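GTPase activator-like protein (Chaetomium thermophilum, PDB 6SSH) probably stimulates GTP hydrolysis by a small GTPase, the part in this structure being the Rap/ran-GAP domain of a TSC2-like protein. Local coordinates at residues Gly6-Lys11 / His77-Met82; Ile20-Met25 / Met82-Glu87; Met25-Tyr30 / Ile106-Ser111; Asn57-Gln62 / Cys92-Arg97. One frame throughout, in Å; residues are numbered along the deposited sequence. Where two conformers were deposited one is given.

Contact 1 (Gly6-Lys11 / His77-Met82); sequences GVIYIK and HVTTQM. With EDO (1,2-ethanediol), chain E; EDO (1,2-ethanediol), chain B.
V7 is gripped from both ends by the neighbouring strand: V7 N donates to H77 O at 2.8 Å, and V7 O accepts from T79 N at 3.0 Å. The first bond arrives well above the carbonyl plane of H77, while the second runs almost straight down the C=O axis of V7. A water also donates to V7 O, at 2.8 Å, so this buried oxygen has two donors. On the side-chain level V7 lies alongside V78, both pointing the same way, with V7 CB 4.1 Å from V78 CG2; L34 and L37 of helix 28-37 cover V7 on that face. These are parallel neighbours, strands 2-10 and 73-78, in the mixed sheet of the Rap-GAP domain, and the pairing breaks off where the second strand turns into a short 3-10 segment at T79. H77 faces the other way, its CB beside the CA of G6 while its ring leads off to D102 and to the backbone oxygen of Q51. Because T79 OG1 sits between its own backbone N and carbonyl carbon (chi1 57°), it reaches the same water at 2.9 Å and lies 3.7 Å from I8 CA. That water further accepts from Y9 N and T80 N, bridging the strands where direct pairing has ended. Beyond it T80 CG2 touches Y9 CB at 3.7 Å. Next in the chain, Q81 holds one 1,2-ethanediol, probably from the crystallisation liquor, between its OE1 and NE2, and a second donates through O2 to the backbone O.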
loop_
_atom_site.group_PDB
_atom_site.type_symbol
_atom_site.label_atom_id
_atom_site.label_comp_id
_atom_site.label_asym_id
_atom_site.label_seq_id
_atom_site.Cartn_x
_atom_site.Cartn_y
_atom_site.Cartn_z
ATOM N N GLY A 6 3.184 -3.096 0.784
ATOM C CA GLY A 6 2.171 -2.652 1.703
ATOM C C GLY A 6 1.171 -1.708 1.097
ATOM O O GLY A 6 1.485 -1.021 0.064
ATOM N N VAL A 7 -0.024 -1.618 1.636
ATOM C CA VAL A 7 -1.009 -0.645 1.237
ATOM C C VAL A 7 -1.643 -0.141 2.500
ATOM O O VAL A 7 -2.241 -0.930 3.275
ATOM C CB VAL A 7 -2.124 -1.196 0.326
ATOM C CG1 VAL A 7 -3.045 -0.073 -0.091
ATOM C CG2 VAL A 7 -1.529 -1.922 -0.883
ATOM N N ILE A 8 -1.506 1.144 2.746
ATOM C CA ILE A 8 -1.883 1.765 4.023
ATOM C C ILE A 8 -2.828 2.928 3.836
ATOM O O ILE A 8 -2.446 3.913 3.165
ATOM C CB ILE A 8 -0.651 2.293 4.762
ATOM C CG1 ILE A 8 0.431 1.203 4.921
ATOM C CG2 ILE A 8 -1.057 2.853 6.125
ATOM C CD1 ILE A 8 1.817 1.743 5.282
ATOM N N TYR A 9 -4.035 2.881 4.365
ATOM C CA TYR A 9 -5.007 3.969 4.311
ATOM C C TYR A 9 -4.858 4.882 5.508
ATOM O O TYR A 9 -4.887 4.410 6.660
ATOM C CB TYR A 9 -6.445 3.406 4.303
ATOM C CG TYR A 9 -7.479 4.499 4.205
ATOM C CD1 TYR A 9 -7.760 5.112 2.986
ATOM C CD2 TYR A 9 -8.152 4.981 5.310
ATOM C CE1 TYR A 9 -8.668 6.137 2.892
ATOM C CE2 TYR A 9 -9.073 6.011 5.225
ATOM C CZ TYR A 9 -9.342 6.617 4.011
ATOM O OH TYR A 9 -10.251 7.632 3.967
ATOM N N ILE A 10 -4.707 6.177 5.236
ATOM C CA ILE A 10 -4.655 7.213 6.270
ATOM C C ILE A 10 -5.947 8.014 6.263
ATOM O O ILE A 10 -6.286 8.609 5.236
ATOM C CB ILE A 10 -3.456 8.139 6.119
ATOM C CG1 ILE A 10 -2.164 7.346 5.949
ATOM C CG2 ILE A 10 -3.433 9.084 7.294
ATOM C CD1 ILE A 10 -0.926 8.211 5.808
ATOM N N LYS A 11 -6.677 8.005 7.373
ATOM C CA LYS A 11 -7.962 8.676 7.496
ATOM C C LYS A 11 -7.760 10.157 7.808
ATOM O O LYS A 11 -6.747 10.551 8.368
ATOM C CB LYS A 11 -8.803 7.974 8.594
ATOM C CG LYS A 11 -10.264 8.359 8.690
ATOM C CD LYS A 11 -11.014 7.460 9.737
ATOM C CE LYS A 11 -10.191 7.169 10.988
ATOM N NZ LYS A 11 -11.054 6.886 12.186
ATOM N N HIS A 77 0.027 -6.206 1.206
ATOM C CA HIS A 77 -0.182 -6.260 2.658
ATOM C C HIS A 77 -1.031 -5.074 3.007
ATOM O O HIS A 77 -0.518 -3.964 3.172
ATOM C CB HIS A 77 1.109 -6.219 3.436
ATOM C CG HIS A 77 2.011 -7.376 3.215
ATOM N ND1 HIS A 77 3.375 -7.276 3.390
ATOM C CD2 HIS A 77 1.745 -8.692 2.995
ATOM C CE1 HIS A 77 3.917 -8.480 3.252
ATOM N NE2 HIS A 77 2.940 -9.365 3.016
ATOM N N VAL A 78 -2.335 -5.252 3.043
ATOM C CA VAL A 78 -3.309 -4.157 3.089
ATOM C C VAL A 78 -3.740 -3.995 4.562
ATOM O O VAL A 78 -4.456 -4.839 5.083
ATOM C CB VAL A 78 -4.511 -4.414 2.216
ATOM C CG1 VAL A 78 -5.426 -3.208 2.220
ATOM C CG2 VAL A 78 -4.042 -4.758 0.757
ATOM N N THR A 79 -3.312 -2.949 5.218
ATOM C CA THR A 79 -3.539 -2.849 6.671
ATOM C C THR A 79 -5.021 -2.818 6.974
ATOM O O THR A 79 -5.412 -3.374 7.990
ATOM C CB THR A 79 -2.736 -1.714 7.292
ATOM O OG1 THR A 79 -3.072 -0.479 6.648
ATOM C CG2 THR A 79 -1.247 -1.988 7.175
ATOM N N THR A 80 -5.881 -2.248 6.140
ATOM C CA THR A 80 -7.307 -2.218 6.394
ATOM C C THR A 80 -7.940 -3.638 6.248
ATOM O O THR A 80 -9.056 -3.840 6.730
ATOM C CB THR A 80 -8.076 -1.246 5.530
ATOM O OG1 THR A 80 -7.814 -1.546 4.133
ATOM C CG2 THR A 80 -7.681 0.223 5.815
ATOM N N GLN A 81 -7.250 -4.577 5.582
ATOM C CA GLN A 81 -7.730 -5.991 5.500
ATOM C C GLN A 81 -7.423 -6.774 6.769
ATOM O O GLN A 81 -7.884 -7.914 6.926
ATOM C CB GLN A 81 -7.111 -6.701 4.280
ATOM C CG GLN A 81 -7.625 -6.216 2.941
ATOM C CD GLN A 81 -9.088 -6.483 2.667
ATOM O OE1 GLN A 81 -9.827 -5.627 2.295
ATOM N NE2 GLN A 81 -9.528 -7.728 2.880
ATOM N N MET A 82 -6.541 -6.248 7.604
ATOM C CA MET A 82 -6.029 -6.950 8.779
ATOM C C MET A 82 -6.865 -6.580 9.984
ATOM O O MET A 82 -7.207 -5.421 10.163
ATOM C CB MET A 82 -4.569 -6.593 9.017
ATOM C CG MET A 82 -3.655 -6.902 7.826
ATOM S SD MET A 82 -2.032 -6.201 8.113
ATOM C CE MET A 82 -1.247 -6.478 6.483
HETATM C C1 EDO E . -13.236 -6.537 1.174
HETATM O O1 EDO E . -12.044 -5.749 0.902
HETATM C C2 EDO E . -13.075 -8.049 1.448
HETATM O O2 EDO E . -12.279 -8.353 2.607
HETATM C C1 EDO B . -11.091 -9.372 7.143
HETATM O O1 EDO B . -11.026 -10.749 7.602
HETATM C C2 EDO B . -10.754 -9.266 5.662
HETATM O O2 EDO B . -9.421 -9.655 5.394
HETATM O O HOH W 1 -4.759 -0.160 4.279
#

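Contact 2 (Ile20-Met25 / Met82-Glu87); sequences ILANTM and MPTNLE
T84 is turned with CG2 anti to its backbone N and OG1 anti to its carbonyl carbon (chi1 -63°), and T24 has OG1 between its backbone N and carbonyl carbon (chi1 56°), leaving its methyl CG2 to meet T84; the T84 hydroxyl thus comes against both A22 and T24. The contact joins two connections of the Rap-GAP domain: the chain leaving helix 17-21, and the irregular loop that leads from strand 73-78 to helix 93-99. Their one direct hydrogen bond is given by T84 OG1 to A22 O at 2.7 Å. The donor stands 47° out of the carbonyl plane, on a strongly bent approach to the oxygen. The same hydroxyl, donor to A22, is also bonded to K95 NZ of helix 93-99; L21 O is a further acceptor for that amine, which probably makes a favourable setting for its positive charge. Methyl groups flank the hydrogen bond. A22 CB meets T84 CG2 at 4.0 Å, and the end of L86 comes nearer than its base, CD2 lying 4.3 Å from the same CB. On the other flank T24 crosses T84 obliquely, and its methyl CG2 also lies 4.1 Å from M82 O. N23 points away from the loop and spends its amide on Q14, tying this turn to the chain just after strand 2-10, and its backbone N closes the turn onto I20 O at 3.1 Å. The tightest methyl approach is T24 CG2 to T84 OG1, 3.3 Å.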
loop_
_atom_site.group_PDB
_atom_site.type_symbol
_atom_site.label_atom_id
_atom_site.label_comp_id
_atom_site.label_asym_id
_atom_site.label_seq_id
_atom_site.Cartn_x
_atom_site.Cartn_y
_atom_site.Cartn_z
ATOM N N ILE A 20 -3.159 5.016 12.529
ATOM C CA ILE A 20 -3.356 4.673 11.114
ATOM C C ILE A 20 -3.476 3.147 10.904
ATOM O O ILE A 20 -4.345 2.650 10.204
ATOM C CB ILE A 20 -2.160 5.254 10.280
ATOM C CG1 ILE A 20 -2.214 6.802 10.234
ATOM C CG2 ILE A 20 -2.134 4.674 8.864
ATOM C CD1 ILE A 20 -0.901 7.403 9.784
ATOM N N LEU A 21 -2.612 2.402 11.594
ATOM C CA LEU A 21 -2.640 0.951 11.425
ATOM C C LEU A 21 -3.947 0.404 11.962
ATOM O O LEU A 21 -4.388 -0.638 11.470
ATOM C CB LEU A 21 -1.449 0.327 12.148
ATOM C CG LEU A 21 -0.059 0.608 11.533
ATOM C CD1 LEU A 21 1.034 0.014 12.434
ATOM C CD2 LEU A 21 0.063 0.072 10.118
ATOM N N ALA A 22 -4.546 1.029 12.928
ATOM C CA ALA A 22 -5.799 0.537 13.500
ATOM C C ALA A 22 -6.957 0.564 12.498
ATOM O O ALA A 22 -7.975 -0.092 12.717
ATOM C CB ALA A 22 -6.155 1.301 14.746
ATOM N N ASN A 23 -6.877 1.365 11.436
ATOM C CA ASN A 23 -7.984 1.474 10.513
ATOM C C ASN A 23 -8.347 0.126 9.912
ATOM O O ASN A 23 -7.472 -0.667 9.589
ATOM C CB ASN A 23 -7.652 2.439 9.361
ATOM C CG ASN A 23 -7.385 3.842 9.830
ATOM O OD1 ASN A 23 -7.907 4.304 10.831
ATOM N ND2 ASN A 23 -6.614 4.583 9.055
ATOM N N THR A 24 -9.670 -0.103 9.778
ATOM C CA THR A 24 -10.160 -1.335 9.181
ATOM C C THR A 24 -11.017 -1.136 7.945
ATOM O O THR A 24 -11.621 -2.065 7.443
ATOM C CB THR A 24 -10.952 -2.175 10.113
ATOM O OG1 THR A 24 -11.992 -1.372 10.576
ATOM C CG2 THR A 24 -10.043 -2.695 11.287
ATOM N N MET A 25 -11.009 0.078 7.418
ATOM C CA MET A 25 -11.641 0.366 6.130
ATOM C C MET A 25 -11.145 1.723 5.698
ATOM O O MET A 25 -10.586 2.497 6.463
ATOM C CB MET A 25 -13.132 0.327 6.301
ATOM C CG MET A 25 -13.597 1.414 7.119
ATOM S SD MET A 25 -15.420 1.454 7.288
ATOM C CE MET A 25 -15.951 1.009 5.626
ATOM N N MET A 82 -6.541 -6.248 7.604
ATOM C CA MET A 82 -6.029 -6.950 8.779
ATOM C C MET A 82 -6.865 -6.580 9.984
ATOM O O MET A 82 -7.207 -5.421 10.163
ATOM C CB MET A 82 -4.569 -6.593 9.017
ATOM C CG MET A 82 -3.655 -6.902 7.826
ATOM S SD MET A 82 -2.032 -6.201 8.113
ATOM C CE MET A 82 -1.247 -6.478 6.483
ATOM N N PRO A 83 -7.187 -7.559 10.851
ATOM C CA PRO A 83 -8.037 -7.244 12.012
ATOM C C PRO A 83 -7.318 -6.338 13.006
ATOM O O PRO A 83 -6.116 -6.390 13.182
ATOM C CB PRO A 83 -8.321 -8.623 12.640
ATOM C CG PRO A 83 -7.357 -9.521 12.056
ATOM C CD PRO A 83 -6.797 -8.991 10.788
ATOM N N THR A 84 -8.146 -5.490 13.628
ATOM C CA THR A 84 -7.687 -4.649 14.727
ATOM C C THR A 84 -8.325 -5.127 16.012
ATOM O O THR A 84 -9.558 -5.288 16.080
ATOM C CB THR A 84 -8.112 -3.206 14.465
ATOM O OG1 THR A 84 -7.466 -2.723 13.271
ATOM C CG2 THR A 84 -7.788 -2.282 15.580
ATOM N N ASN A 85 -7.501 -5.320 17.016
ATOM C CA ASN A 85 -8.002 -5.567 18.365
ATOM C C ASN A 85 -7.044 -4.863 19.318
ATOM O O ASN A 85 -5.929 -5.317 19.513
ATOM C CB ASN A 85 -8.115 -7.081 18.682
ATOM C CG ASN A 85 -8.643 -7.330 20.068
ATOM O OD1 ASN A 85 -8.362 -6.606 21.013
ATOM N ND2 ASN A 85 -9.511 -8.331 20.175
ATOM N N LEU A 86 -7.483 -3.702 19.819
ATOM C CA LEU A 86 -6.576 -2.844 20.604
ATOM C C LEU A 86 -6.399 -3.275 22.044
ATOM O O LEU A 86 -5.522 -2.755 22.729
ATOM C CB LEU A 86 -7.007 -1.383 20.472
ATOM C CG LEU A 86 -7.042 -0.865 19.019
ATOM C CD1 LEU A 86 -7.604 0.617 19.066
ATOM C CD2 LEU A 86 -5.739 -0.953 18.380
ATOM N N GLU A 87 -7.252 -4.179 22.509
ATOM C CA GLU A 87 -6.955 -4.862 23.778
ATOM C C GLU A 87 -5.806 -5.840 23.657
ATOM O O GLU A 87 -4.899 -5.825 24.504
ATOM C CB GLU A 87 -8.211 -5.548 24.278
ATOM C CG GLU A 87 -9.219 -4.638 24.924
ATOM C CD GLU A 87 -8.762 -4.022 26.261
ATOM O OE1 GLU A 87 -7.786 -4.554 26.889
ATOM O OE2 GLU A 87 -9.423 -3.095 26.781
#

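Contact 3 (Met25-Tyr30 / Ile106-Ser111); sequences MGSPDY and IVWNDS
W108 leaves strand 104-109 toward Y30 of helix 28-37, and its CB already meets Y30 CD1 at 3.8 Å. CG, next along, is also 3.8 Å from that CD1, and the edge of the tyrosine is turned to the face of the indole, an offset edge-to-face pair with planes 74° apart. Moving on to CD2 and CE2, Y30 CB rides over the indole. The six-membered ring carries Y30 CA above its centroid, 3.8 Å away and only 5° off the normal, a CH-pi contact. At the far rim CZ2 comes to 4.1 Å from D29 CB, and CH2 lies near D29 O. NE1 donates to a water at 3.0 Å, with a weak, longer bond to D110 OD1 besides. This water also bonds S27 OG at 2.8 Å and donates to D110 OD2 at 2.6 Å. S27 is the N-cap of the helix: OG accepts from Y30 N. The start of the helix is thereby set down on the central sheet of the Rap-GAP domain. With a water and the hydroxyl of Y9 both bonded to D110 OD2, the carboxylate is probably ionised, and the water satisfies NE1, while CA, CB and N of Y30 lie over one indole face.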
loop_
_atom_site.group_PDB
_atom_site.type_symbol
_atom_site.label_atom_id
_atom_site.label_comp_id
_atom_site.label_asym_id
_atom_site.label_seq_id
_atom_site.Cartn_x
_atom_site.Cartn_y
_atom_site.Cartn_z
ATOM N N MET A 25 -11.009 0.078 7.418
ATOM C CA MET A 25 -11.641 0.366 6.130
ATOM C C MET A 25 -11.145 1.723 5.698
ATOM O O MET A 25 -10.586 2.497 6.463
ATOM C CB MET A 25 -13.132 0.327 6.301
ATOM C CG MET A 25 -13.597 1.414 7.119
ATOM S SD MET A 25 -15.420 1.454 7.288
ATOM C CE MET A 25 -15.951 1.009 5.626
ATOM N N GLY A 26 -11.347 1.993 4.422
ATOM C CA GLY A 26 -11.033 3.261 3.807
ATOM C C GLY A 26 -12.248 3.866 3.106
ATOM O O GLY A 26 -13.399 3.483 3.327
ATOM N N SER A 27 -12.003 4.809 2.204
ATOM C CA SER A 27 -13.071 5.467 1.461
ATOM C C SER A 27 -13.530 4.600 0.302
ATOM O O SER A 27 -12.846 3.682 -0.105
ATOM C CB SER A 27 -12.540 6.774 0.873
ATOM O OG SER A 27 -11.553 6.406 -0.112
ATOM N N PRO A 28 -14.688 4.945 -0.277
ATOM C CA PRO A 28 -15.162 4.156 -1.420
ATOM C C PRO A 28 -14.154 4.162 -2.568
ATOM O O PRO A 28 -13.946 3.099 -3.181
ATOM C CB PRO A 28 -16.455 4.865 -1.804
ATOM C CG PRO A 28 -16.988 5.365 -0.430
ATOM C CD PRO A 28 -15.730 5.850 0.252
ATOM N N ASP A 29 -13.529 5.290 -2.871
ATOM C CA ASP A 29 -12.558 5.303 -3.977
ATOM C C ASP A 29 -11.339 4.451 -3.652
ATOM O O ASP A 29 -10.795 3.758 -4.535
ATOM C CB ASP A 29 -12.107 6.735 -4.290
ATOM C CG ASP A 29 -13.137 7.549 -5.027
ATOM O OD1 ASP A 29 -14.064 6.985 -5.652
ATOM O OD2 ASP A 29 -12.975 8.780 -4.965
ATOM N N TYR A 30 -10.911 4.457 -2.397
ATOM C CA TYR A 30 -9.825 3.589 -1.973
ATOM C C TYR A 30 -10.149 2.113 -2.162
ATOM O O TYR A 30 -9.353 1.326 -2.690
ATOM C CB TYR A 30 -9.497 3.878 -0.492
ATOM C CG TYR A 30 -8.691 2.794 0.196
ATOM C CD1 TYR A 30 -7.329 2.661 0.047
ATOM C CD2 TYR A 30 -9.326 1.890 1.033
ATOM C CE1 TYR A 30 -6.617 1.687 0.711
ATOM C CE2 TYR A 30 -8.627 0.937 1.699
ATOM C CZ TYR A 30 -7.286 0.815 1.563
ATOM O OH TYR A 30 -6.564 -0.151 2.221
ATOM N N ILE A 106 2.560 1.498 -0.488
ATOM C CA ILE A 106 1.583 2.399 -1.094
ATOM C C ILE A 106 0.809 3.050 0.013
ATOM O O ILE A 106 0.304 2.320 0.934
ATOM C CB ILE A 106 0.661 1.638 -2.040
ATOM C CG1 ILE A 106 1.475 1.017 -3.164
ATOM C CG2 ILE A 106 -0.475 2.528 -2.557
ATOM C CD1 ILE A 106 0.743 -0.081 -3.911
ATOM N N VAL A 107 0.657 4.369 0.024
ATOM C CA VAL A 107 -0.046 5.102 1.044
ATOM C C VAL A 107 -1.211 5.850 0.439
ATOM O O VAL A 107 -0.991 6.649 -0.508
ATOM C CB VAL A 107 0.900 6.114 1.719
ATOM C CG1 VAL A 107 0.178 6.953 2.772
ATOM C CG2 VAL A 107 2.064 5.398 2.382
ATOM N N TRP A 108 -2.426 5.595 0.838
ATOM C CA TRP A 108 -3.596 6.357 0.405
ATOM C C TRP A 108 -3.806 7.434 1.451
ATOM O O TRP A 108 -4.296 7.176 2.555
ATOM C CB TRP A 108 -4.804 5.448 0.233
ATOM C CG TRP A 108 -5.961 6.217 -0.374
ATOM C CD1 TRP A 108 -6.695 7.201 0.187
ATOM C CD2 TRP A 108 -6.453 6.077 -1.738
ATOM N NE1 TRP A 108 -7.640 7.688 -0.715
ATOM C CE2 TRP A 108 -7.512 6.975 -1.889
ATOM C CE3 TRP A 108 -6.130 5.240 -2.785
ATOM C CZ2 TRP A 108 -8.232 7.097 -3.096
ATOM C CZ3 TRP A 108 -6.833 5.339 -3.980
ATOM C CH2 TRP A 108 -7.870 6.273 -4.121
ATOM N N ASN A 109 -3.342 8.646 1.152
ATOM C CA ASN A 109 -3.324 9.723 2.113
ATOM C C ASN A 109 -4.605 10.546 2.078
ATOM O O ASN A 109 -4.709 11.540 1.345
ATOM C CB ASN A 109 -2.114 10.601 1.891
ATOM C CG ASN A 109 -2.062 11.735 2.902
ATOM O OD1 ASN A 109 -2.627 11.646 3.981
ATOM N ND2 ASN A 109 -1.379 12.830 2.521
ATOM N N ASP A 110 -5.595 10.157 2.861
ATOM C CA ASP A 110 -6.789 10.941 3.076
ATOM C C ASP A 110 -6.681 11.813 4.322
ATOM O O ASP A 110 -7.692 12.336 4.786
ATOM C CB ASP A 110 -8.022 10.065 3.178
ATOM C CG ASP A 110 -8.796 9.955 1.889
ATOM O OD1 ASP A 110 -8.405 10.597 0.888
ATOM O OD2 ASP A 110 -9.759 9.176 1.841
ATOM N N SER A 111 -5.490 12.067 4.844
ATOM C CA SER A 111 -5.385 12.789 6.105
ATOM C C SER A 111 -5.734 14.258 6.031
ATOM O O SER A 111 -6.042 14.840 7.040
ATOM C CB SER A 111 -3.976 12.719 6.671
ATOM O OG SER A 111 -3.061 13.483 5.928
HETATM O O HOH W 2 -10.383 8.846 -0.704
#

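Contact 4 (Asn57-Gln62 / Cys92-Arg97); sequences NDMDGQ and CIMKKR. With EDO (1,2-ethanediol), chain B.
D60 and R97 reach toward each other tip to tip, carboxylate against guanidinium, with their planes 32° apart. The grip is end-on and double: R97 NH2 donates to D60 OD1 at 2.8 Å and R97 NH1 to D60 OD2 at 2.9 Å. Each oxygen uses its syn lone pair, yet each is tilted a little over 20° out of the guanidinium plane, so this salt bridge is twisted rather than flat. R97 gets there with CG between its backbone N and carbonyl carbon (chi1 79°) and a chain extended from CG to NE. NH2 bends back as well, in a weak bond to M94 O, one turn earlier in its own helix. D60 belongs to a type I beta turn, D58 to G61, in the loop that precedes strand 63-68, and the bridge fastens this turn to helix 93-99 of the Rap-GAP domain. The carboxylate has further partners: OD2 also accepts from the backbone N of D54, and OD1 takes a bond of 2.7 Å from a water that sits, more loosely, near M94 O. M59 lies slantwise to R97, its chain bent at chi3 so that CE ends 3.5 Å from R97 NH1. The same methyl lies 4.3 Å from M94 SD, in a position that is less certain, since M94 was modelled in two conformers. Beyond the turn, Q62 N donates to a 1,2-ethanediol oxygen, O1, at 2.9 Å.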
loop_
_atom_site.group_PDB
_atom_site.type_symbol
_atom_site.label_atom_id
_atom_site.label_comp_id
_atom_site.label_asym_id
_atom_site.label_seq_id
_atom_site.Cartn_x
_atom_site.Cartn_y
_atom_site.Cartn_z
ATOM N N ASN A 57 -4.848 -19.436 10.572
ATOM C CA ASN A 57 -5.905 -19.013 11.430
ATOM C C ASN A 57 -6.485 -17.661 11.165
ATOM O O ASN A 57 -7.156 -17.090 12.012
ATOM C CB ASN A 57 -5.461 -18.975 12.937
ATOM C CG ASN A 57 -4.832 -20.260 13.446
ATOM O OD1 ASN A 57 -5.508 -21.273 13.576
ATOM N ND2 ASN A 57 -3.548 -20.197 13.804
ATOM N N ASP A 58 -6.222 -17.101 9.969
ATOM C CA ASP A 58 -6.763 -15.789 9.585
ATOM C C ASP A 58 -6.343 -14.678 10.535
ATOM O O ASP A 58 -7.012 -13.671 10.633
ATOM C CB ASP A 58 -8.277 -15.793 9.418
ATOM C CG ASP A 58 -8.763 -16.648 8.259
ATOM O OD1 ASP A 58 -8.012 -16.747 7.245
ATOM O OD2 ASP A 58 -9.910 -17.205 8.339
ATOM N N MET A 59 -5.169 -14.815 11.126
ATOM C CA MET A 59 -4.692 -13.805 12.043
ATOM C C MET A 59 -4.485 -12.450 11.356
ATOM O O MET A 59 -4.631 -11.391 11.988
ATOM C CB MET A 59 -3.355 -14.271 12.634
ATOM C CG MET A 59 -2.776 -13.225 13.583
ATOM S SD MET A 59 -1.258 -13.883 14.351
ATOM C CE MET A 59 -0.059 -13.835 13.096
ATOM N N ASP A 60 -4.126 -12.491 10.064
ATOM C CA ASP A 60 -3.897 -11.276 9.293
ATOM C C ASP A 60 -5.115 -10.941 8.425
ATOM O O ASP A 60 -4.998 -10.107 7.500
ATOM C CB ASP A 60 -2.662 -11.437 8.428
ATOM C CG ASP A 60 -1.427 -11.610 9.260
ATOM O OD1 ASP A 60 -1.213 -10.817 10.226
ATOM O OD2 ASP A 60 -0.668 -12.549 9.058
ATOM N N GLY A 61 -6.273 -11.527 8.705
ATOM C CA GLY A 61 -7.464 -11.297 7.922
ATOM C C GLY A 61 -7.795 -12.496 7.055
ATOM O O GLY A 61 -6.924 -13.304 6.777
ATOM N N GLN A 62 -9.030 -12.545 6.605
ATOM C CA GLN A 62 -9.487 -13.606 5.722
ATOM C C GLN A 62 -9.028 -13.442 4.281
ATOM O O GLN A 62 -8.847 -14.443 3.566
ATOM C CB GLN A 62 -11.002 -13.783 5.796
ATOM C CG GLN A 62 -11.482 -14.191 7.176
ATOM C CD GLN A 62 -12.963 -14.212 7.243
ATOM O OE1 GLN A 62 -13.658 -14.100 6.224
ATOM N NE2 GLN A 62 -13.490 -14.332 8.454
ATOM N N CYS A 92 -0.753 -2.450 17.250
ATOM C CA CYS A 92 -0.935 -3.086 15.936
ATOM C C CYS A 92 0.355 -3.685 15.435
ATOM O O CYS A 92 0.690 -3.539 14.233
ATOM C CB CYS A 92 -1.528 -2.113 14.918
ATOM S SG CYS A 92 -3.124 -1.394 15.420
ATOM N N ILE A 93 1.123 -4.318 16.308
ATOM C CA ILE A 93 2.393 -4.909 15.886
ATOM C C ILE A 93 2.133 -6.000 14.854
ATOM O O ILE A 93 3.022 -6.257 14.012
ATOM C CB ILE A 93 3.251 -5.449 17.048
ATOM C CG1 ILE A 93 2.657 -6.688 17.639
ATOM C CG2 ILE A 93 3.500 -4.334 18.076
ATOM C CD1 ILE A 93 3.550 -7.283 18.754
ATOM N N MET A 94 0.996 -6.678 14.870
ATOM C CA MET A 94 0.749 -7.712 13.882
ATOM C C MET A 94 0.605 -7.110 12.463
ATOM O O MET A 94 0.876 -7.791 11.485
ATOM C CB MET A 94 -0.403 -8.610 14.288
ATOM C CG MET A 94 -0.167 -9.389 15.561
ATOM S SD MET A 94 1.271 -10.458 15.427
ATOM C CE MET A 94 1.094 -11.273 16.943
ATOM N N LYS A 95 0.179 -5.845 12.360
ATOM C CA LYS A 95 0.159 -5.168 11.047
ATOM C C LYS A 95 1.518 -4.576 10.746
ATOM O O LYS A 95 1.988 -4.680 9.596
ATOM C CB LYS A 95 -0.868 -4.066 11.030
ATOM C CG LYS A 95 -2.272 -4.539 11.418
ATOM C CD LYS A 95 -3.341 -3.556 10.965
ATOM C CE LYS A 95 -4.722 -3.821 11.591
ATOM N NZ LYS A 95 -5.795 -3.016 10.965
ATOM N N LYS A 96 2.182 -3.970 11.706
ATOM C CA LYS A 96 3.494 -3.341 11.507
ATOM C C LYS A 96 4.503 -4.328 11.020
ATOM O O LYS A 96 5.433 -3.972 10.252
ATOM C CB LYS A 96 3.967 -2.595 12.762
ATOM C CG LYS A 96 5.242 -1.845 12.712
ATOM C CD LYS A 96 5.268 -0.749 11.653
ATOM C CE LYS A 96 6.621 -0.078 11.474
ATOM N NZ LYS A 96 7.019 0.730 12.631
ATOM N N ARG A 97 4.404 -5.593 11.444
ATOM C CA ARG A 97 5.416 -6.575 11.066
ATOM C C ARG A 97 5.424 -6.773 9.555
ATOM O O ARG A 97 6.499 -7.154 9.020
ATOM C CB ARG A 97 5.243 -7.915 11.786
ATOM C CG ARG A 97 4.136 -8.813 11.186
ATOM C CD ARG A 97 3.998 -10.085 12.045
ATOM N NE ARG A 97 3.460 -11.210 11.289
ATOM C CZ ARG A 97 2.187 -11.456 11.133
ATOM N NH1 ARG A 97 1.836 -12.511 10.456
ATOM N NH2 ARG A 97 1.236 -10.652 11.566
HETATM C C1 EDO B . -11.091 -9.372 7.143
HETATM O O1 EDO B . -11.026 -10.749 7.602
HETATM C C2 EDO B . -10.754 -9.266 5.662
HETATM O O2 EDO B . -9.421 -9.655 5.394
HETATM O O HOH W 3 -2.314 -8.435 10.884
#

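In the fold
Contacts 1, 2 and 4 converge on the amine of K95, which is bonded to T79 O and M82 O of contact 1 and to L21 O and T84 OG1 of contact 2; the centres of contacts 2 and 4 lie about 9 Å apart. Contact 1 meets contact 3, about 8 Å away centre to centre, through T80 with the Y30 hydroxyl and Y9 with D110, strands 2-10 and 104-109 being neighbours in the sheet. M82 passes from contact 1 into contact 2, and M25 from contact 2 into contact 3. Contacts 3 and 4 stay separate, centres about 19 Å apart. One ethanediol touches both contact 1 and contact 4, bridging Q81 O and Q62 N.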